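Local coordinates for protein possible galactose mutarotase (Streptomyces platensis subsp. rosaceus, PDB 4RNL) that is of uncertain function but probably interconverts the alpha and beta anomers of a sugar such as galactose, at residues A[45-49]-A[59-65]; A[119-124]-A[136-140]; A[243-247]-A[310-314]. One frame throughout, in Å; residues are numbered along the deposited sequence.

Contact 1: residues A[45-49]-A[59-65]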
# COMPACT_ATOMS: atom_id res chain seq x y z
N VAL A 45 2.24 -8.50 -0.77
CA VAL A 45 1.17 -9.17 -1.49
C VAL A 45 1.74 -9.52 -2.86
O VAL A 45 1.88 -8.66 -3.74
CB VAL A 45 -0.07 -8.26 -1.63
CG1 VAL A 45 -1.16 -8.95 -2.45
CG2 VAL A 45 -0.61 -7.89 -0.24
N GLN A 46 2.10 -10.79 -3.03
CA GLN A 46 2.80 -11.23 -4.24
C GLN A 46 1.86 -11.37 -5.42
O GLN A 46 2.20 -10.98 -6.55
CB GLN A 46 3.49 -12.58 -4.00
CG GLN A 46 4.46 -12.92 -5.11
CD GLN A 46 4.27 -14.32 -5.62
OE1 GLN A 46 3.54 -15.11 -5.01
NE2 GLN A 46 4.91 -14.64 -6.74
N THR A 47 0.68 -11.93 -5.18
CA THR A 47 -0.31 -12.05 -6.25
C THR A 47 -1.75 -11.86 -5.75
O THR A 47 -2.07 -12.14 -4.59
CB THR A 47 -0.23 -13.42 -6.98
OG1 THR A 47 -0.23 -14.48 -6.02
CG2 THR A 47 1.01 -13.53 -7.86
N VAL A 48 -2.59 -11.35 -6.64
CA VAL A 48 -4.02 -11.20 -6.42
C VAL A 48 -4.71 -11.69 -7.69
O VAL A 48 -4.45 -11.17 -8.78
CB VAL A 48 -4.40 -9.72 -6.18
CG1 VAL A 48 -5.90 -9.56 -6.12
CG2 VAL A 48 -3.77 -9.20 -4.88
N GLU A 49 -5.56 -12.70 -7.56
CA GLU A 49 -6.26 -13.25 -8.72
C GLU A 49 -7.77 -13.15 -8.52
O GLU A 49 -8.28 -13.49 -7.45
CB GLU A 49 -5.86 -14.71 -8.93
CG GLU A 49 -4.41 -14.87 -9.38
CD GLU A 49 -3.88 -16.27 -9.18
OE1 GLU A 49 -3.86 -17.04 -10.16
OE2 GLU A 49 -3.49 -16.61 -8.04
N GLN A 59 -4.36 -12.85 -12.94
CA GLN A 59 -3.48 -12.27 -11.91
C GLN A 59 -3.36 -10.78 -12.16
O GLN A 59 -3.05 -10.36 -13.28
CB GLN A 59 -2.10 -12.93 -11.96
CG GLN A 59 -1.33 -12.87 -10.63
CD GLN A 59 -0.90 -11.46 -10.27
OE1 GLN A 59 -1.17 -10.97 -9.17
NE2 GLN A 59 -0.22 -10.79 -11.20
N LEU A 60 -3.61 -9.97 -11.13
CA LEU A 60 -3.77 -8.53 -11.30
C LEU A 60 -2.67 -7.67 -10.67
O LEU A 60 -2.51 -6.51 -11.04
CB LEU A 60 -5.12 -8.08 -10.71
CG LEU A 60 -6.35 -8.95 -11.04
CD1 LEU A 60 -7.59 -8.35 -10.38
CD2 LEU A 60 -6.55 -9.05 -12.55
N ALA A 61 -1.93 -8.21 -9.72
CA ALA A 61 -0.96 -7.36 -8.99
C ALA A 61 0.40 -7.30 -9.69
O ALA A 61 0.87 -8.31 -10.21
CB ALA A 61 -0.81 -7.85 -7.55
N LEU A 62 1.03 -6.12 -9.71
CA LEU A 62 2.40 -6.05 -10.20
C LEU A 62 3.29 -6.75 -9.19
O LEU A 62 3.17 -6.54 -7.98
CB LEU A 62 2.87 -4.59 -10.37
CG LEU A 62 2.10 -3.71 -11.36
CD1 LEU A 62 2.89 -2.44 -11.66
CD2 LEU A 62 1.77 -4.46 -12.65
N GLY A 63 4.17 -7.62 -9.66
CA GLY A 63 5.02 -8.36 -8.75
C GLY A 63 6.00 -9.24 -9.50
O GLY A 63 6.18 -9.10 -10.71
N PHE A 64 6.61 -10.17 -8.77
CA PHE A 64 7.59 -11.07 -9.37
C PHE A 64 7.24 -12.50 -9.00
O PHE A 64 6.61 -12.75 -7.97
CB PHE A 64 8.99 -10.77 -8.84
CG PHE A 64 9.45 -9.36 -9.08
CD1 PHE A 64 9.71 -8.92 -10.38
CD2 PHE A 64 9.66 -8.49 -8.02
CE1 PHE A 64 10.16 -7.63 -10.60
CE2 PHE A 64 10.10 -7.20 -8.24
CZ PHE A 64 10.36 -6.77 -9.53
N ALA A 65 7.68 -13.43 -9.84
CA ALA A 65 7.45 -14.85 -9.62
C ALA A 65 8.33 -15.38 -8.50
O ALA A 65 7.99 -16.38 -7.86
CB ALA A 65 7.72 -15.63 -10.91
O HOH W 1 3.99 -7.90 -5.60

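Contact 2: residues A[119-124]-A[136-140]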
# COMPACT_ATOMS: atom_id res chain seq x y z
N PHE A 119 9.85 -1.37 6.70
CA PHE A 119 9.05 -2.57 6.96
C PHE A 119 8.94 -3.47 5.73
O PHE A 119 8.71 -4.67 5.84
CB PHE A 119 7.63 -2.20 7.44
CG PHE A 119 7.56 -1.62 8.85
CD1 PHE A 119 8.70 -1.35 9.59
CD2 PHE A 119 6.31 -1.36 9.42
CE1 PHE A 119 8.60 -0.82 10.90
CE2 PHE A 119 6.20 -0.83 10.71
CZ PHE A 119 7.35 -0.56 11.45
N SER A 120 9.12 -2.88 4.55
CA SER A 120 8.96 -3.64 3.31
C SER A 120 10.19 -4.49 2.99
O SER A 120 10.17 -5.28 2.04
CB SER A 120 8.70 -2.69 2.14
OG SER A 120 9.82 -1.87 1.93
N ARG A 121 11.25 -4.35 3.78
CA ARG A 121 12.50 -5.07 3.53
C ARG A 121 12.98 -5.85 4.74
O ARG A 121 14.17 -6.12 4.88
CB ARG A 121 13.59 -4.09 3.08
CG ARG A 121 13.35 -3.48 1.71
CD ARG A 121 13.16 -1.98 1.80
NE ARG A 121 12.90 -1.38 0.49
CZ ARG A 121 13.65 -0.44 -0.06
NH1 ARG A 121 14.72 0.03 0.59
NH2 ARG A 121 13.34 0.05 -1.24
N VAL A 122 12.05 -6.20 5.63
CA VAL A 122 12.36 -7.05 6.77
C VAL A 122 11.39 -8.23 6.81
O VAL A 122 10.31 -8.17 6.22
CB VAL A 122 12.30 -6.27 8.11
CG1 VAL A 122 13.31 -5.14 8.11
CG2 VAL A 122 10.90 -5.72 8.33
N VAL A 123 11.79 -9.30 7.50
CA VAL A 123 10.95 -10.50 7.58
C VAL A 123 10.07 -10.47 8.83
O VAL A 123 10.54 -10.16 9.93
CB VAL A 123 11.80 -11.79 7.54
CG1 VAL A 123 10.92 -13.02 7.68
CG2 VAL A 123 12.59 -11.86 6.24
N TRP A 124 8.79 -10.77 8.64
CA TRP A 124 7.79 -10.77 9.71
C TRP A 124 7.46 -12.18 10.19
O TRP A 124 7.49 -13.14 9.41
CB TRP A 124 6.51 -10.09 9.20
CG TRP A 124 6.71 -8.62 8.91
CD1 TRP A 124 7.49 -8.07 7.94
CD2 TRP A 124 6.11 -7.53 9.62
NE1 TRP A 124 7.42 -6.69 8.00
CE2 TRP A 124 6.57 -6.34 9.02
CE3 TRP A 124 5.22 -7.44 10.69
CZ2 TRP A 124 6.19 -5.08 9.47
CZ3 TRP A 124 4.82 -6.19 11.13
CH2 TRP A 124 5.31 -5.02 10.52
N HIS A 136 3.53 -10.33 12.41
CA HIS A 136 3.86 -9.63 13.66
C HIS A 136 5.35 -9.34 13.71
O HIS A 136 6.16 -10.22 13.44
CB HIS A 136 3.47 -10.49 14.86
CG HIS A 136 3.90 -9.92 16.18
ND1 HIS A 136 4.53 -10.67 17.15
CD2 HIS A 136 3.79 -8.66 16.68
CE1 HIS A 136 4.78 -9.90 18.20
NE2 HIS A 136 4.34 -8.68 17.94
N ARG A 137 5.71 -8.12 14.08
CA ARG A 137 7.12 -7.78 14.27
C ARG A 137 7.24 -6.55 15.15
O ARG A 137 6.49 -5.58 14.97
CB ARG A 137 7.79 -7.50 12.92
CG ARG A 137 9.28 -7.17 13.02
CD ARG A 137 9.84 -6.80 11.65
NE ARG A 137 11.27 -6.48 11.71
CZ ARG A 137 11.75 -5.26 11.90
NH1 ARG A 137 10.92 -4.23 12.06
NH2 ARG A 137 13.07 -5.07 11.94
N VAL A 138 8.16 -6.58 16.10
CA VAL A 138 8.47 -5.39 16.87
C VAL A 138 9.60 -4.64 16.18
O VAL A 138 10.66 -5.21 15.93
CB VAL A 138 8.91 -5.73 18.29
CG1 VAL A 138 9.25 -4.45 19.05
CG2 VAL A 138 7.83 -6.52 19.00
N SER A 139 9.36 -3.37 15.86
CA SER A 139 10.40 -2.49 15.33
C SER A 139 11.03 -1.79 16.53
O SER A 139 10.37 -1.00 17.21
CB SER A 139 9.78 -1.47 14.38
OG SER A 139 10.69 -0.43 14.03
N PRO A 140 12.31 -2.10 16.82
CA PRO A 140 12.85 -1.60 18.09
C PRO A 140 13.07 -0.09 18.10
O PRO A 140 13.10 0.54 17.04
CB PRO A 140 14.19 -2.34 18.22
CG PRO A 140 14.51 -2.82 16.85
CD PRO A 140 13.22 -3.04 16.15
O HOH W 2 12.63 -8.95 11.17

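Contact 3: residues A[243-247]-A[310-314]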
# COMPACT_ATOMS: atom_id res chain seq x y z
N HIS A 243 0.43 11.61 -6.20
CA HIS A 243 -0.21 12.66 -5.40
C HIS A 243 -1.13 12.08 -4.35
O HIS A 243 -1.78 11.06 -4.58
CB HIS A 243 -1.02 13.57 -6.31
CG HIS A 243 -0.18 14.37 -7.26
ND1 HIS A 243 0.31 13.84 -8.43
CD2 HIS A 243 0.28 15.64 -7.20
CE1 HIS A 243 1.03 14.76 -9.06
NE2 HIS A 243 1.02 15.86 -8.34
N ASN A 244 -1.18 12.74 -3.20
CA ASN A 244 -2.09 12.40 -2.13
C ASN A 244 -3.41 13.14 -2.30
O ASN A 244 -3.42 14.35 -2.54
CB ASN A 244 -1.47 12.77 -0.77
CG ASN A 244 -2.44 12.59 0.39
OD1 ASN A 244 -2.67 11.48 0.86
ND2 ASN A 244 -3.00 13.71 0.87
N PHE A 245 -4.51 12.41 -2.16
CA PHE A 245 -5.85 13.00 -2.14
C PHE A 245 -6.37 13.06 -0.70
O PHE A 245 -6.20 12.11 0.07
CB PHE A 245 -6.79 12.19 -3.04
CG PHE A 245 -6.46 12.31 -4.50
CD1 PHE A 245 -5.44 11.55 -5.05
CD2 PHE A 245 -7.13 13.22 -5.30
CE1 PHE A 245 -5.10 11.67 -6.39
CE2 PHE A 245 -6.80 13.35 -6.64
CZ PHE A 245 -5.79 12.59 -7.19
N ALA A 246 -6.98 14.18 -0.33
CA ALA A 246 -7.63 14.31 0.97
C ALA A 246 -9.04 13.75 0.86
O ALA A 246 -9.94 14.38 0.30
CB ALA A 246 -7.66 15.79 1.40
N LEU A 247 -9.24 12.55 1.38
CA LEU A 247 -10.52 11.87 1.26
C LEU A 247 -11.60 12.61 2.04
O LEU A 247 -11.37 13.05 3.17
CB LEU A 247 -10.39 10.44 1.78
CG LEU A 247 -9.31 9.65 1.03
CD1 LEU A 247 -9.16 8.25 1.62
CD2 LEU A 247 -9.67 9.57 -0.44
N GLN A 310 -3.55 6.14 3.45
CA GLN A 310 -2.47 6.64 4.29
C GLN A 310 -2.86 7.94 4.98
O GLN A 310 -3.88 8.55 4.65
CB GLN A 310 -1.26 6.90 3.39
CG GLN A 310 -1.56 7.97 2.33
CD GLN A 310 -0.34 8.40 1.56
OE1 GLN A 310 0.69 7.73 1.59
NE2 GLN A 310 -0.45 9.54 0.86
N HIS A 311 -2.05 8.36 5.94
CA HIS A 311 -2.07 9.76 6.37
C HIS A 311 -1.21 10.57 5.39
O HIS A 311 -0.44 9.99 4.61
CB HIS A 311 -1.58 9.90 7.82
CG HIS A 311 -2.64 9.64 8.84
ND1 HIS A 311 -3.44 8.51 8.82
CD2 HIS A 311 -3.04 10.36 9.92
CE1 HIS A 311 -4.29 8.55 9.83
NE2 HIS A 311 -4.06 9.66 10.52
N PHE A 312 -1.35 11.89 5.41
CA PHE A 312 -0.76 12.75 4.38
C PHE A 312 0.77 12.76 4.41
O PHE A 312 1.37 12.64 5.49
CB PHE A 312 -1.25 14.20 4.54
CG PHE A 312 -2.74 14.38 4.45
CD1 PHE A 312 -3.59 13.35 4.07
CD2 PHE A 312 -3.30 15.62 4.75
CE1 PHE A 312 -4.97 13.55 4.00
CE2 PHE A 312 -4.67 15.83 4.68
CZ PHE A 312 -5.50 14.79 4.30
N PRO A 313 1.42 12.93 3.24
CA PRO A 313 2.88 13.09 3.18
C PRO A 313 3.37 14.19 4.10
O PRO A 313 2.70 15.22 4.22
CB PRO A 313 3.13 13.49 1.72
CG PRO A 313 1.99 12.86 0.97
CD PRO A 313 0.80 12.95 1.90
N ASP A 314 4.51 13.96 4.75
CA ASP A 314 5.19 14.96 5.57
C ASP A 314 4.40 15.37 6.82
O ASP A 314 4.64 16.44 7.37
CB ASP A 314 5.58 16.20 4.75
CG ASP A 314 6.70 16.99 5.40
OD1 ASP A 314 7.56 16.36 6.06
OD2 ASP A 314 6.73 18.24 5.28

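Contact 1: residues A[45-49]-A[59-65]
The amide of Gln59 lies across Thr47, its CD 3.7 Å from Thr47 CG2, and its two ends are both in use. Val48 N reaches Gln59 OE1 within the carbonyl plane at 2.9 Å, while Ala61 N comes to the same oxygen from above that plane, so two backbone N-H groups grip one atom. At the other end Gln59 NE2 donates to Ala61 O, nearly in the amide plane, which fixes the rotation of the group. The chain gets there by a bend at chi2 (-69°) that turns the amide to the backbone N and O of Ala61. The second flat group, the amide of Gln46, uses its NE2 edge: the bond from Gln46 NE2 to Phe64 O is 2.8 Å long, almost straight at 177°, and lies on a lone pair of the carbonyl; Gln46 OE1 turns to Arg24. Strands 45-51 and 57-59 form an antiparallel hairpin at one margin of a five-stranded sheet, and Glu49 and Gln59 are a non-hydrogen-bonded pair in it. Leu60 N still donates to Val48 O at 2.8 Å, but beyond this the chain leaves the sheet and the glutamine side chain takes over the bonding to Val48 N. Gln46 and Thr47 form a classic beta bulge opposite Arg37. Glu49 packs CG on Gln59 CA and sends its carboxylate to Arg35. Further along, a water donates to both Val45 O and Leu62 O.

Contact 2: residues A[119-124]-A[136-140]
Apolar and CH-pi contacts dominate where Arg137 crosses Trp124 and Val122. Arg137 CB sits over one face of the indole, 3.7 Å from the centroid of the six-membered ring and 24° off its normal, displaced toward CE3. From there the arginine runs fully extended, CG anti to the backbone N (chi1 -179°), which carries the guanidinium on to Val122. Val122 CG2 covers one face of that group, 3.5 Å from Arg137 NE, and Val122 CG1 lies 3.8 Å from Arg137 NH2. Phe119 contributes CE1, 3.7 Å from Ser139 CB. Among the polar links, a water in the guanidinium plane accepts from Arg137 NE and donates to Val123 O at 2.7 Å, bridging the two segments where no direct hydrogen bond joins them. Trp124 NE1 donates to Phe119 O in the ring plane, at 171°, which pins the indole to the start of its own segment. Charge is met from outside: Arg137 NH2 forms a salt bridge with Glu143, whose other carboxylate oxygen is bonded to Ser139 OG. With an alanine here, Glu143 would probably lose this salt bridge, Val122 the flat group it covers, and the bridging water one of its anchors. The whole is packing of the loop before strand 125-129 against strand 132-139, next to the edge of the nine-stranded antiparallel sheet in this galactose mutarotase-like beta fold.

Contact 3: residues A[243-247]-A[310-314]
Asn244 faces three residues of the 310-314 segment, meeting Gln310 with its oxygen, Phe312 with its nitrogen and Pro313 with its CB. The contact belongs to the seven-stranded antiparallel sheet of the mutarotase-like beta fold: Asn244 sits on strand 242-246, Gln310 ends strand 305-310, and strand 278-282 runs between them, so the side chains reach across an intervening strand. CG of Asn244 is anti to the backbone N (chi1 173°), and this extends the amide toward the other segment. Its plane is turned 36° from that of the Gln310 amide. Gln310 NE2 donates to Asn244 OD1 at 2.9 Å in a nearly straight bond; the acceptor lies close to the plane of the glutamine amide, whereas the donor is tilted 29° from the asparagine carbonyl plane. The same NE2 is also bonded to Gln280 of the middle strand, so this nitrogen links its own strand to both 278-282 and 242-246. Against the Phe312 ring the asparagine is placed differently. The two side chains cross at roughly a right angle, and Asn244 ND2 comes within 3.3 Å of Phe312 CD1, approaching the ring obliquely. That nitrogen has a hydrogen-bonding partner in Thr208 on the next strand, so each end of the buried amide has a hydrogen-bonding partner. Pro313 brings its ring up beside Asn244, with Pro313 CD 3.5 Å from Asn244 CB. Beyond Asn244, Ala246 adds an apolar contact to the Phe312 ring, which is also met edge-to-face by Phe321. The far end of the Phe312 ring is its CZ, 3.8 Å from Ala246 CB.

Overall arrangement
From the N terminus, contact 1 comes first: it closes the short hairpin between strands 45-51 and 57-59 and carries the chain off the five-stranded sheet toward helix 67-72. Contact 2 follows, folding the loop before strand 125-129 back on the 132-139 strand of the nine-stranded sheet. Contact 3 spans much more chain, joining strand 242-246 to the loop that leaves strand 305-310 in the seven-stranded sheet. The three follow in series, none nested in or crossing another. Their centres are 21 to 25 Å apart and none touches another; contacts 1 and 3 lie on opposite sides of the chain's centre.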